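Local coordinates for protein putative phosphatase/phosphodiesterase MPN_349 (Mycoplasma pneumoniae M129, PDB 1T71) that probably hydrolyses phosphoester bonds, perhaps of 2',3'-cyclic nucleotides, as an iron-dependent metallophosphoesterase of the calcineurin-like clan, at residues L51-Y56 with A81-K86; N122-S127 with D156-T161; E160-K165 with Y200-G205. All blocks are in the same frame, centred on the assembly; numbering follows the deposited sequence.

Contact 1. Residues L51-Y56 with A81-K86; sequences LSLKHY and AVVINK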
ATOM      1  N   LEU A  51      -3.348   6.631 -10.418  1.00 24.52           N
ATOM      2  CA  LEU A  51      -3.451   7.911  -9.727  1.00 24.09           C
ATOM      3  C   LEU A  51      -3.347   9.105 -10.677  1.00 24.83           C
ATOM      4  O   LEU A  51      -2.342   9.265 -11.373  1.00 26.22           O
ATOM      5  CB  LEU A  51      -2.341   7.987  -8.673  1.00 18.66           C
ATOM      6  CG  LEU A  51      -2.166   9.222  -7.789  1.00 19.46           C
ATOM      7  CD1 LEU A  51      -3.369   9.395  -6.868  1.00 19.56           C
ATOM      8  CD2 LEU A  51      -0.884   9.060  -6.978  1.00 17.98           C
ATOM      9  N   SER A  52      -4.386   9.936 -10.702  1.00 21.74           N
ATOM     10  CA  SER A  52      -4.399  11.130 -11.546  1.00 24.01           C
ATOM     11  C   SER A  52      -3.609  12.222 -10.825  1.00 23.87           C
ATOM     12  O   SER A  52      -3.358  12.113  -9.624  1.00 23.13           O
ATOM     13  CB  SER A  52      -5.840  11.615 -11.769  1.00 25.30           C
ATOM     14  OG  SER A  52      -6.409  12.086 -10.553  1.00 24.17           O
ATOM     15  N   LEU A  53      -3.220  13.270 -11.549  1.00 26.70           N
ATOM     16  CA  LEU A  53      -2.471  14.372 -10.942  1.00 27.12           C
ATOM     17  C   LEU A  53      -3.385  15.018  -9.915  1.00 26.94           C
ATOM     18  O   LEU A  53      -2.969  15.349  -8.805  1.00 26.94           O
ATOM     19  CB  LEU A  53      -2.096  15.417 -11.995  1.00 33.08           C
ATOM     20  CG  LEU A  53      -0.865  16.307 -11.779  1.00 35.46           C
ATOM     21  CD1 LEU A  53      -1.210  17.710 -12.257  1.00 36.87           C
ATOM     22  CD2 LEU A  53      -0.427  16.334 -10.324  1.00 34.67           C
ATOM     23  N   LYS A  54      -4.640  15.203 -10.309  1.00 26.51           N
ATOM     24  CA  LYS A  54      -5.640  15.800  -9.441  1.00 28.00           C
ATOM     25  C   LYS A  54      -5.681  15.042  -8.118  1.00 26.77           C
ATOM     26  O   LYS A  54      -5.599  15.637  -7.048  1.00 26.12           O
ATOM     27  CB  LYS A  54      -7.018  15.739 -10.112  1.00 45.07           C
ATOM     28  CG  LYS A  54      -8.134  16.435  -9.333  1.00 48.69           C
ATOM     29  CD  LYS A  54      -9.514  16.173  -9.946  1.00 52.64           C
ATOM     30  CE  LYS A  54      -9.852  14.674  -9.904  1.00 58.49           C
ATOM     31  NZ  LYS A  54     -11.212  14.339 -10.440  1.00 61.07           N
ATOM     32  N   HIS A  55      -5.785  13.720  -8.191  1.00 25.96           N
ATOM     33  CA  HIS A  55      -5.852  12.916  -6.981  1.00 25.69           C
ATOM     34  C   HIS A  55      -4.539  12.857  -6.211  1.00 26.57           C
ATOM     35  O   HIS A  55      -4.540  12.704  -4.985  1.00 25.92           O
ATOM     36  CB  HIS A  55      -6.377  11.528  -7.333  1.00 25.19           C
ATOM     37  CG  HIS A  55      -7.818  11.538  -7.743  1.00 24.54           C
ATOM     38  ND1 HIS A  55      -8.386  10.552  -8.520  1.00 25.38           N
ATOM     39  CD2 HIS A  55      -8.805  12.430  -7.488  1.00 25.04           C
ATOM     40  CE1 HIS A  55      -9.660  10.837  -8.728  1.00 24.97           C
ATOM     41  NE2 HIS A  55      -9.938  11.970  -8.111  1.00 26.47           N
ATOM     42  N   TYR A  56      -3.421  12.996  -6.917  1.00 25.25           N
ATOM     43  CA  TYR A  56      -2.131  12.984  -6.252  1.00 26.09           C
ATOM     44  C   TYR A  56      -2.043  14.219  -5.360  1.00 27.71           C
ATOM     45  O   TYR A  56      -1.582  14.145  -4.221  1.00 28.38           O
ATOM     46  CB  TYR A  56      -0.990  12.991  -7.270  1.00 29.65           C
ATOM     47  CG  TYR A  56       0.330  13.458  -6.689  1.00 31.20           C
ATOM     48  CD1 TYR A  56       0.666  14.816  -6.665  1.00 31.64           C
ATOM     49  CD2 TYR A  56       1.221  12.552  -6.118  1.00 30.23           C
ATOM     50  CE1 TYR A  56       1.858  15.258  -6.084  1.00 29.57           C
ATOM     51  CE2 TYR A  56       2.411  12.985  -5.531  1.00 31.13           C
ATOM     52  CZ  TYR A  56       2.721  14.336  -5.516  1.00 29.91           C
ATOM     53  OH  TYR A  56       3.884  14.754  -4.913  1.00 31.42           O
ATOM     54  N   ALA A  81       3.363  10.565 -16.878  1.00 36.73           N
ATOM     55  CA  ALA A  81       4.702  11.148 -16.989  1.00 36.94           C
ATOM     56  C   ALA A  81       4.954  12.111 -15.824  1.00 37.12           C
ATOM     57  O   ALA A  81       6.053  12.162 -15.268  1.00 38.56           O
ATOM     58  CB  ALA A  81       4.853  11.886 -18.318  1.00 33.92           C
ATOM     59  N   VAL A  82       3.925  12.861 -15.449  1.00 31.95           N
ATOM     60  CA  VAL A  82       4.048  13.823 -14.366  1.00 31.66           C
ATOM     61  C   VAL A  82       3.859  13.233 -12.966  1.00 31.35           C
ATOM     62  O   VAL A  82       4.607  13.565 -12.049  1.00 32.61           O
ATOM     63  CB  VAL A  82       3.054  14.990 -14.561  1.00 33.95           C
ATOM     64  CG1 VAL A  82       3.045  15.889 -13.330  1.00 33.97           C
ATOM     65  CG2 VAL A  82       3.454  15.802 -15.800  1.00 34.73           C
ATOM     66  N   VAL A  83       2.875  12.361 -12.793  1.00 29.65           N
ATOM     67  CA  VAL A  83       2.624  11.782 -11.473  1.00 29.81           C
ATOM     68  C   VAL A  83       3.715  10.845 -10.955  1.00 29.71           C
ATOM     69  O   VAL A  83       4.300  11.082  -9.894  1.00 27.89           O
ATOM     70  CB  VAL A  83       1.268  11.031 -11.444  1.00 25.39           C
ATOM     71  CG1 VAL A  83       1.063  10.349 -10.091  1.00 23.87           C
ATOM     72  CG2 VAL A  83       0.133  12.013 -11.700  1.00 23.54           C
ATOM     73  N   ILE A  84       4.000   9.783 -11.694  1.00 24.90           N
ATOM     74  CA  ILE A  84       5.005   8.844 -11.225  1.00 27.25           C
ATOM     75  C   ILE A  84       6.433   9.408 -11.215  1.00 26.71           C
ATOM     76  O   ILE A  84       7.358   8.786 -10.692  1.00 22.83           O
ATOM     77  CB  ILE A  84       4.869   7.482 -11.984  1.00 45.02           C
ATOM     78  CG1 ILE A  84       6.157   6.673 -11.912  1.00 46.73           C
ATOM     79  CG2 ILE A  84       4.408   7.714 -13.382  1.00 46.23           C
ATOM     80  CD1 ILE A  84       5.999   5.280 -12.486  1.00 50.64           C
ATOM     81  N   ASN A  85       6.602  10.612 -11.754  1.00 31.25           N
ATOM     82  CA  ASN A  85       7.906  11.269 -11.738  1.00 31.63           C
ATOM     83  C   ASN A  85       8.015  12.118 -10.468  1.00 31.00           C
ATOM     84  O   ASN A  85       9.060  12.704 -10.195  1.00 30.47           O
ATOM     85  CB  ASN A  85       8.083  12.160 -12.971  1.00 36.86           C
ATOM     86  CG  ASN A  85       9.036  11.565 -13.993  1.00 38.16           C
ATOM     87  OD1 ASN A  85       8.964  11.878 -15.183  1.00 41.47           O
ATOM     88  ND2 ASN A  85       9.941  10.708 -13.531  1.00 34.91           N
ATOM     89  N   LYS A  86       6.932  12.184  -9.693  1.00 31.54           N
ATOM     90  CA  LYS A  86       6.934  12.962  -8.455  1.00 32.02           C
ATOM     91  C   LYS A  86       7.995  12.424  -7.500  1.00 32.08           C
ATOM     92  O   LYS A  86       8.103  11.218  -7.288  1.00 31.23           O
ATOM     93  CB  LYS A  86       5.556  12.931  -7.787  1.00 27.86           C
ATOM     94  CG  LYS A  86       4.489  13.720  -8.537  1.00 29.14           C
ATOM     95  CD  LYS A  86       4.808  15.221  -8.627  1.00 32.79           C
ATOM     96  CE  LYS A  86       3.652  15.989  -9.261  1.00 33.17           C
ATOM     97  NZ  LYS A  86       3.850  17.461  -9.327  1.00 34.42           N
TER
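This is an apolar contact, beside strand 66-68, between the start of helix 53-62 and the short helix 80-83 with the turn that follows it. No hydrogen bond crosses it. Val83 is the central residue. Both its methyls point at the other segment: CG1 lies anti to the backbone N (chi1 176°) and CG2 lies beside it. CG2 rests on the backbone where the helix begins, 3.6 Å from Leu53 N. CG1 meets the Leu51 branch CD2 at 3.9 Å, and these two side chains cross at about a right angle. Leu53 CG touches Val82 CG1 farther out. A CH-pi interaction adds to this. Lys86 CG sits 3.8 Å from the centroid of the Tyr56 ring, over one face and displaced toward the rim. The lysine chain bends at chi2 (-62°), and its CD and CE run on obliquely across the ring. Tyr56 OH is hydrogen-bonded to Asp88, which helps fix the ring under the lysine. Lys86 is placed by the type I turn Val83-Lys86, closed by Lys86 N to Val83 O. Leu53 N donates to Asp79 OD2. Ser52 is the N-cap: its OG accepts from His55 N at 2.9 Å. Leu51 and Tyr56 also touch Ile67, so the capped helix start and the 80-86 region meet over strand 66-68, near the iron ligand Glu43.

Contact 2. Residues N122-S127 with D156-T161; sequences NLLGTS and DFHAET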
ATOM      1  N   ASN A 122       9.415  -0.176  -3.032  1.00 25.87           N
ATOM      2  CA  ASN A 122       8.164  -0.798  -3.459  1.00 25.41           C
ATOM      3  C   ASN A 122       8.531  -1.918  -4.434  1.00 24.74           C
ATOM      4  O   ASN A 122       9.343  -1.721  -5.333  1.00 25.69           O
ATOM      5  CB  ASN A 122       7.280   0.271  -4.136  1.00 24.64           C
ATOM      6  CG  ASN A 122       5.924  -0.267  -4.612  1.00 27.54           C
ATOM      7  OD1 ASN A 122       5.317  -1.148  -3.983  1.00 26.86           O
ATOM      8  ND2 ASN A 122       5.430   0.295  -5.715  1.00 21.43           N
ATOM      9  N   LEU A 123       7.949  -3.096  -4.243  1.00 24.99           N
ATOM     10  CA  LEU A 123       8.237  -4.237  -5.111  1.00 23.96           C
ATOM     11  C   LEU A 123       6.968  -5.006  -5.463  1.00 24.63           C
ATOM     12  O   LEU A 123       5.978  -4.951  -4.734  1.00 25.48           O
ATOM     13  CB  LEU A 123       9.214  -5.189  -4.422  1.00 22.52           C
ATOM     14  CG  LEU A 123      10.629  -4.681  -4.132  1.00 25.48           C
ATOM     15  CD1 LEU A 123      11.184  -5.384  -2.898  1.00 24.21           C
ATOM     16  CD2 LEU A 123      11.517  -4.928  -5.347  1.00 19.35           C
ATOM     17  N   LEU A 124       7.012  -5.722  -6.584  1.00 23.60           N
ATOM     18  CA  LEU A 124       5.887  -6.536  -7.044  1.00 23.16           C
ATOM     19  C   LEU A 124       6.186  -8.016  -6.821  1.00 23.41           C
ATOM     20  O   LEU A 124       7.240  -8.523  -7.214  1.00 23.03           O
ATOM     21  CB  LEU A 124       5.615  -6.289  -8.535  1.00 20.50           C
ATOM     22  CG  LEU A 124       4.635  -5.172  -8.906  1.00 20.05           C
ATOM     23  CD1 LEU A 124       4.800  -4.801 -10.373  1.00 21.83           C
ATOM     24  CD2 LEU A 124       3.212  -5.637  -8.636  1.00 17.90           C
ATOM     25  N   GLY A 125       5.251  -8.708  -6.185  1.00 21.10           N
ATOM     26  CA  GLY A 125       5.442 -10.122  -5.928  1.00 21.57           C
ATOM     27  C   GLY A 125       5.380 -10.905  -7.220  1.00 23.79           C
ATOM     28  O   GLY A 125       4.695 -10.517  -8.167  1.00 21.81           O
ATOM     29  N   THR A 126       6.099 -12.016  -7.268  1.00 25.37           N
ATOM     30  CA  THR A 126       6.109 -12.836  -8.465  1.00 27.18           C
ATOM     31  C   THR A 126       4.764 -13.548  -8.622  1.00 27.01           C
ATOM     32  O   THR A 126       4.424 -14.014  -9.707  1.00 26.58           O
ATOM     33  CB  THR A 126       7.246 -13.867  -8.392  1.00 40.42           C
ATOM     34  OG1 THR A 126       7.478 -14.412  -9.693  1.00 45.31           O
ATOM     35  CG2 THR A 126       6.884 -14.991  -7.431  1.00 41.00           C
ATOM     36  N   SER A 127       4.001 -13.610  -7.530  1.00 28.39           N
ATOM     37  CA  SER A 127       2.690 -14.258  -7.518  1.00 29.22           C
ATOM     38  C   SER A 127       1.558 -13.382  -8.068  1.00 30.09           C
ATOM     39  O   SER A 127       0.404 -13.805  -8.114  1.00 31.70           O
ATOM     40  CB  SER A 127       2.332 -14.701  -6.091  1.00 34.64           C
ATOM     41  OG  SER A 127       2.200 -13.589  -5.215  1.00 35.13           O
ATOM     42  N   ASP A 156       7.325  -1.962   0.910  1.00 22.59           N
ATOM     43  CA  ASP A 156       5.931  -2.269   0.603  1.00 22.14           C
ATOM     44  C   ASP A 156       5.997  -3.368  -0.459  1.00 21.93           C
ATOM     45  O   ASP A 156       6.321  -3.098  -1.618  1.00 21.23           O
ATOM     46  CB  ASP A 156       5.203  -1.035   0.046  1.00 21.89           C
ATOM     47  CG  ASP A 156       3.796  -1.359  -0.463  1.00 21.79           C
ATOM     48  OD1 ASP A 156       3.022  -0.426  -0.789  1.00 20.50           O
ATOM     49  OD2 ASP A 156       3.461  -2.557  -0.549  1.00 23.74           O
ATOM     50  N   PHE A 157       5.717  -4.605  -0.049  1.00 24.03           N
ATOM     51  CA  PHE A 157       5.756  -5.753  -0.957  1.00 23.62           C
ATOM     52  C   PHE A 157       4.346  -6.010  -1.468  1.00 23.02           C
ATOM     53  O   PHE A 157       3.501  -6.548  -0.752  1.00 24.96           O
ATOM     54  CB  PHE A 157       6.283  -6.992  -0.222  1.00 23.52           C
ATOM     55  CG  PHE A 157       6.623  -8.153  -1.127  1.00 23.71           C
ATOM     56  CD1 PHE A 157       6.433  -9.464  -0.693  1.00 23.11           C
ATOM     57  CD2 PHE A 157       7.131  -7.939  -2.408  1.00 23.12           C
ATOM     58  CE1 PHE A 157       6.740 -10.549  -1.527  1.00 23.20           C
ATOM     59  CE2 PHE A 157       7.441  -9.013  -3.250  1.00 23.91           C
ATOM     60  CZ  PHE A 157       7.245 -10.321  -2.810  1.00 21.25           C
ATOM     61  N   HIS A 158       4.099  -5.615  -2.709  1.00 19.30           N
ATOM     62  CA  HIS A 158       2.790  -5.770  -3.327  1.00 20.30           C
ATOM     63  C   HIS A 158       2.695  -7.160  -3.943  1.00 20.07           C
ATOM     64  O   HIS A 158       3.090  -7.364  -5.093  1.00 22.36           O
ATOM     65  CB  HIS A 158       2.610  -4.688  -4.399  1.00 19.85           C
ATOM     66  CG  HIS A 158       1.190  -4.275  -4.603  1.00 19.18           C
ATOM     67  ND1 HIS A 158       0.484  -4.583  -5.746  1.00 19.69           N
ATOM     68  CD2 HIS A 158       0.334  -3.599  -3.801  1.00 16.44           C
ATOM     69  CE1 HIS A 158      -0.745  -4.112  -5.637  1.00 15.88           C
ATOM     70  NE2 HIS A 158      -0.862  -3.511  -4.467  1.00 18.12           N
ATOM     71  N   ALA A 159       2.168  -8.110  -3.175  1.00 21.04           N
ATOM     72  CA  ALA A 159       2.064  -9.493  -3.635  1.00 22.29           C
ATOM     73  C   ALA A 159       0.712 -10.124  -3.339  1.00 23.06           C
ATOM     74  O   ALA A 159      -0.036  -9.660  -2.468  1.00 23.10           O
ATOM     75  CB  ALA A 159       3.176 -10.328  -3.012  1.00 20.49           C
ATOM     76  N   GLU A 160       0.417 -11.206  -4.049  1.00 21.53           N
ATOM     77  CA  GLU A 160      -0.867 -11.888  -3.918  1.00 21.89           C
ATOM     78  C   GLU A 160      -0.921 -13.020  -2.896  1.00 21.55           C
ATOM     79  O   GLU A 160      -1.867 -13.129  -2.127  1.00 21.79           O
ATOM     80  CB  GLU A 160      -1.278 -12.434  -5.292  1.00 28.97           C
ATOM     81  CG  GLU A 160      -2.746 -12.248  -5.636  1.00 41.13           C
ATOM     82  CD  GLU A 160      -3.645 -13.161  -4.849  1.00 41.52           C
ATOM     83  OE1 GLU A 160      -4.865 -12.932  -4.843  1.00 41.73           O
ATOM     84  OE2 GLU A 160      -3.126 -14.118  -4.237  1.00 49.29           O
ATOM     85  N   THR A 161       0.110 -13.850  -2.897  1.00 22.05           N
ATOM     86  CA  THR A 161       0.192 -15.031  -2.049  1.00 23.89           C
ATOM     87  C   THR A 161       0.729 -14.904  -0.614  1.00 22.42           C
ATOM     88  O   THR A 161       1.728 -14.228  -0.377  1.00 20.12           O
ATOM     89  CB  THR A 161       1.018 -16.091  -2.813  1.00 32.87           C
ATOM     90  OG1 THR A 161       0.189 -16.702  -3.811  1.00 37.45           O
ATOM     91  CG2 THR A 161       1.560 -17.121  -1.901  1.00 36.71           C
TER
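Two neighbouring parallel strands, 117-124 and 152-158, meet here and stay paired a little beyond their ends. Leu123 uses both its backbone groups: its N donates to Asp156 O at 3.1 Å, in the carbonyl plane, and its O accepts from His158 N at 2.8 Å, nearly along the C=O axis. Gly125 N then donates to His158 O at 2.8 Å. This last bond is straight at the hydrogen (170°), but the donor stands above the carbonyl plane. Past the strands a side chain takes over. Ser127 OG, in the crowded position between its own N and carbonyl carbon (chi1 64°), accepts from Thr161 N at 3.1 Å and from Glu160 N at 3.2 Å, the latter more bent. The same hydroxyl also bonds to Glu164 OE2, and Glu164 OE1 takes Thr126 N. The carboxylate of Asp156 is buried, yet well satisfied: OD1 pairs with Thr68 and Asn41, OD2 with Thr182. On the same face as Asp156, His158 binds one of the two irons, together with Glu43, Asn71 and His183. Leu124 CD2 lies at the edge of the His158 ring. On the other face the Phe157 ring reaches along to Gly125, with CE2 3.5 Å from the glycine CA, and Ala159 CB lies over one ring face. The strands belong to a beta-alpha-beta unit with helix 137-145. That helix covers Leu123, while Phe168 of helix 162-172 stacks on Phe157. Strand 178-182 pairs with the far side of 152-158.

Contact 3. Residues E160-K165 with Y200-G205; sequences ETTSEK and YITDVG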
ATOM      1  N   GLU A 160       0.417 -11.206  -4.049  1.00 21.53           N
ATOM      2  CA  GLU A 160      -0.867 -11.888  -3.918  1.00 21.89           C
ATOM      3  C   GLU A 160      -0.921 -13.020  -2.896  1.00 21.55           C
ATOM      4  O   GLU A 160      -1.867 -13.129  -2.127  1.00 21.79           O
ATOM      5  CB  GLU A 160      -1.278 -12.434  -5.292  1.00 28.97           C
ATOM      6  CG  GLU A 160      -2.746 -12.248  -5.636  1.00 41.13           C
ATOM      7  CD  GLU A 160      -3.645 -13.161  -4.849  1.00 41.52           C
ATOM      8  OE1 GLU A 160      -4.865 -12.932  -4.843  1.00 41.73           O
ATOM      9  OE2 GLU A 160      -3.126 -14.118  -4.237  1.00 49.29           O
ATOM     10  N   THR A 161       0.110 -13.850  -2.897  1.00 22.05           N
ATOM     11  CA  THR A 161       0.192 -15.031  -2.049  1.00 23.89           C
ATOM     12  C   THR A 161       0.729 -14.904  -0.614  1.00 22.42           C
ATOM     13  O   THR A 161       1.728 -14.228  -0.377  1.00 20.12           O
ATOM     14  CB  THR A 161       1.018 -16.091  -2.813  1.00 32.87           C
ATOM     15  OG1 THR A 161       0.189 -16.702  -3.811  1.00 37.45           O
ATOM     16  CG2 THR A 161       1.560 -17.121  -1.901  1.00 36.71           C
ATOM     17  N   THR A 162       0.068 -15.576   0.332  1.00 21.72           N
ATOM     18  CA  THR A 162       0.504 -15.563   1.726  1.00 22.70           C
ATOM     19  C   THR A 162       1.829 -16.304   1.823  1.00 22.49           C
ATOM     20  O   THR A 162       2.660 -15.994   2.672  1.00 23.30           O
ATOM     21  CB  THR A 162      -0.506 -16.260   2.690  1.00 21.80           C
ATOM     22  OG1 THR A 162      -0.898 -17.524   2.141  1.00 23.95           O
ATOM     23  CG2 THR A 162      -1.739 -15.386   2.923  1.00 21.59           C
ATOM     24  N   SER A 163       2.038 -17.289   0.960  1.00 22.28           N
ATOM     25  CA  SER A 163       3.300 -18.013   1.004  1.00 22.40           C
ATOM     26  C   SER A 163       4.445 -17.149   0.467  1.00 20.87           C
ATOM     27  O   SER A 163       5.523 -17.140   1.051  1.00 21.31           O
ATOM     28  CB  SER A 163       3.211 -19.327   0.226  1.00 30.41           C
ATOM     29  OG  SER A 163       3.114 -19.089  -1.165  1.00 35.77           O
ATOM     30  N   GLU A 164       4.231 -16.414  -0.624  1.00 21.03           N
ATOM     31  CA  GLU A 164       5.316 -15.573  -1.129  1.00 21.85           C
ATOM     32  C   GLU A 164       5.611 -14.459  -0.123  1.00 22.81           C
ATOM     33  O   GLU A 164       6.767 -14.099   0.104  1.00 22.41           O
ATOM     34  CB  GLU A 164       4.980 -14.940  -2.484  1.00 23.88           C
ATOM     35  CG  GLU A 164       6.210 -14.269  -3.110  1.00 26.47           C
ATOM     36  CD  GLU A 164       5.943 -13.546  -4.423  1.00 28.65           C
ATOM     37  OE1 GLU A 164       6.932 -13.189  -5.100  1.00 28.71           O
ATOM     38  OE2 GLU A 164       4.765 -13.324  -4.776  1.00 28.48           O
ATOM     39  N   LYS A 165       4.558 -13.927   0.484  1.00 24.02           N
ATOM     40  CA  LYS A 165       4.699 -12.852   1.461  1.00 25.88           C
ATOM     41  C   LYS A 165       5.542 -13.283   2.662  1.00 25.64           C
ATOM     42  O   LYS A 165       6.475 -12.592   3.065  1.00 24.66           O
ATOM     43  CB  LYS A 165       3.314 -12.400   1.950  1.00 26.69           C
ATOM     44  CG  LYS A 165       3.035 -10.912   1.762  1.00 32.21           C
ATOM     45  CD  LYS A 165       2.476 -10.604   0.387  1.00 30.48           C
ATOM     46  CE  LYS A 165       0.985 -10.914   0.309  1.00 32.52           C
ATOM     47  NZ  LYS A 165       0.134  -9.867   0.951  1.00 29.84           N
ATOM     48  N   TYR A 200       6.362  -6.511  10.671  1.00 24.26           N
ATOM     49  CA  TYR A 200       5.830  -7.316   9.570  1.00 22.39           C
ATOM     50  C   TYR A 200       4.322  -7.486   9.652  1.00 22.10           C
ATOM     51  O   TYR A 200       3.748  -7.500  10.740  1.00 20.76           O
ATOM     52  CB  TYR A 200       6.441  -8.722   9.563  1.00 21.10           C
ATOM     53  CG  TYR A 200       5.786  -9.644   8.543  1.00 22.69           C
ATOM     54  CD1 TYR A 200       6.051  -9.508   7.181  1.00 21.72           C
ATOM     55  CD2 TYR A 200       4.863 -10.617   8.935  1.00 22.59           C
ATOM     56  CE1 TYR A 200       5.420 -10.309   6.236  1.00 21.50           C
ATOM     57  CE2 TYR A 200       4.218 -11.431   7.991  1.00 21.62           C
ATOM     58  CZ  TYR A 200       4.503 -11.267   6.641  1.00 23.74           C
ATOM     59  OH  TYR A 200       3.864 -12.040   5.689  1.00 23.51           O
ATOM     60  N   ILE A 201       3.694  -7.623   8.487  1.00 22.69           N
ATOM     61  CA  ILE A 201       2.263  -7.870   8.384  1.00 22.63           C
ATOM     62  C   ILE A 201       2.023  -8.409   6.973  1.00 22.61           C
ATOM     63  O   ILE A 201       2.502  -7.841   5.988  1.00 23.47           O
ATOM     64  CB  ILE A 201       1.413  -6.591   8.654  1.00 19.23           C
ATOM     65  CG1 ILE A 201      -0.067  -6.972   8.736  1.00 20.73           C
ATOM     66  CG2 ILE A 201       1.644  -5.552   7.575  1.00 17.59           C
ATOM     67  CD1 ILE A 201      -0.996  -5.811   9.088  1.00 21.83           C
ATOM     68  N   THR A 202       1.304  -9.524   6.878  1.00 22.46           N
ATOM     69  CA  THR A 202       1.041 -10.142   5.584  1.00 22.02           C
ATOM     70  C   THR A 202       0.332  -9.184   4.634  1.00 20.73           C
ATOM     71  O   THR A 202       0.677  -9.118   3.456  1.00 20.96           O
ATOM     72  CB  THR A 202       0.233 -11.446   5.748  1.00 17.89           C
ATOM     73  OG1 THR A 202       1.027 -12.391   6.475  1.00 17.29           O
ATOM     74  CG2 THR A 202      -0.110 -12.046   4.383  1.00 19.10           C
ATOM     75  N   ASP A 203      -0.654  -8.449   5.143  1.00 16.23           N
ATOM     76  CA  ASP A 203      -1.361  -7.463   4.328  1.00 18.47           C
ATOM     77  C   ASP A 203      -1.951  -6.338   5.181  1.00 17.66           C
ATOM     78  O   ASP A 203      -2.693  -6.582   6.135  1.00 18.13           O
ATOM     79  CB  ASP A 203      -2.470  -8.118   3.488  1.00 18.34           C
ATOM     80  CG  ASP A 203      -2.821  -7.293   2.253  1.00 23.56           C
ATOM     81  OD1 ASP A 203      -3.200  -6.104   2.410  1.00 20.72           O
ATOM     82  OD2 ASP A 203      -2.705  -7.827   1.124  1.00 22.81           O
ATOM     83  N   VAL A 204      -1.611  -5.101   4.830  1.00 17.77           N
ATOM     84  CA  VAL A 204      -2.106  -3.938   5.558  1.00 19.86           C
ATOM     85  C   VAL A 204      -3.610  -3.750   5.368  1.00 20.17           C
ATOM     86  O   VAL A 204      -4.318  -3.299   6.269  1.00 22.63           O
ATOM     87  CB  VAL A 204      -1.396  -2.652   5.089  1.00 22.57           C
ATOM     88  CG1 VAL A 204      -1.988  -1.432   5.807  1.00 22.36           C
ATOM     89  CG2 VAL A 204       0.094  -2.759   5.351  1.00 22.82           C
ATOM     90  N   GLY A 205      -4.105  -4.107   4.196  1.00 26.62           N
ATOM     91  CA  GLY A 205      -5.521  -3.927   3.935  1.00 27.73           C
ATOM     92  C   GLY A 205      -5.734  -2.783   2.962  1.00 26.69           C
ATOM     93  O   GLY A 205      -4.780  -2.272   2.374  1.00 28.46           O
TER
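A buried lysine that curls back on itself is the striking feature here. Lys165, in the first turn of helix 162-172, is bent at chi2, chi3 and chi4, all near +80°, and its chi1 (-124°) is far from a staggered value. The folded chain wraps around one carbonyl, Thr202 O. CG lies 3.4 Å from that oxygen, and NZ comes back to donate to it at 2.7 Å. The ammonium stands above the carbonyl plane, 34° out of it. From there NZ also forms a long salt bridge to Asp203 OD2, at 3.5 Å. Nearer the helix, Tyr200 crosses the lysine at about a right angle, its OH 3.8 Å from Lys165 CB. Thr162 CG2 and Thr202 CG2 touch tip to tip at 4.0 Å. Thr202 OG1 is hydrogen-bonded to Asp190. Asp203 has work for both its oxygens. OD2 is hydrogen-bonded to Thr184 besides facing the lysine. OD1 uses its anti lone pair to accept from Gly205 N at 2.8 Å, which makes an Asx turn. These bonds hold the carboxylate in place just after strand 199-201. Its side chain lies about 5 Å from those of the iron ligands Asp12 and His183, and about 8 Å from an iron. The contact therefore places a positive charge next to a buried carboxylate near the metal site. That charge probably helps keep Asp203 ionised, and the aspartate in turn should stabilise the buried ammonium of Lys165.

In the fold
From the N terminus, contact 1 comes first. It closes a loop of 24 residues that includes strand 66-68 and the iron ligand Asn71. It is complete before the others begin. Contact 2 then closes the crossover through helix 137-145. Contact 3 opens on the residues where contact 2 ends, since both contain Glu160 and Thr161, and it closes on the far side of strand 178-182. The contacts neither nest nor cross. Contacts 2 and 3 touch through Glu164 and tie helix 162-172 to one six-stranded sheet. Contact 1 stands apart, about 22 Å from contact 2 between centres, among the helices and loops beside the other six-stranded sheet.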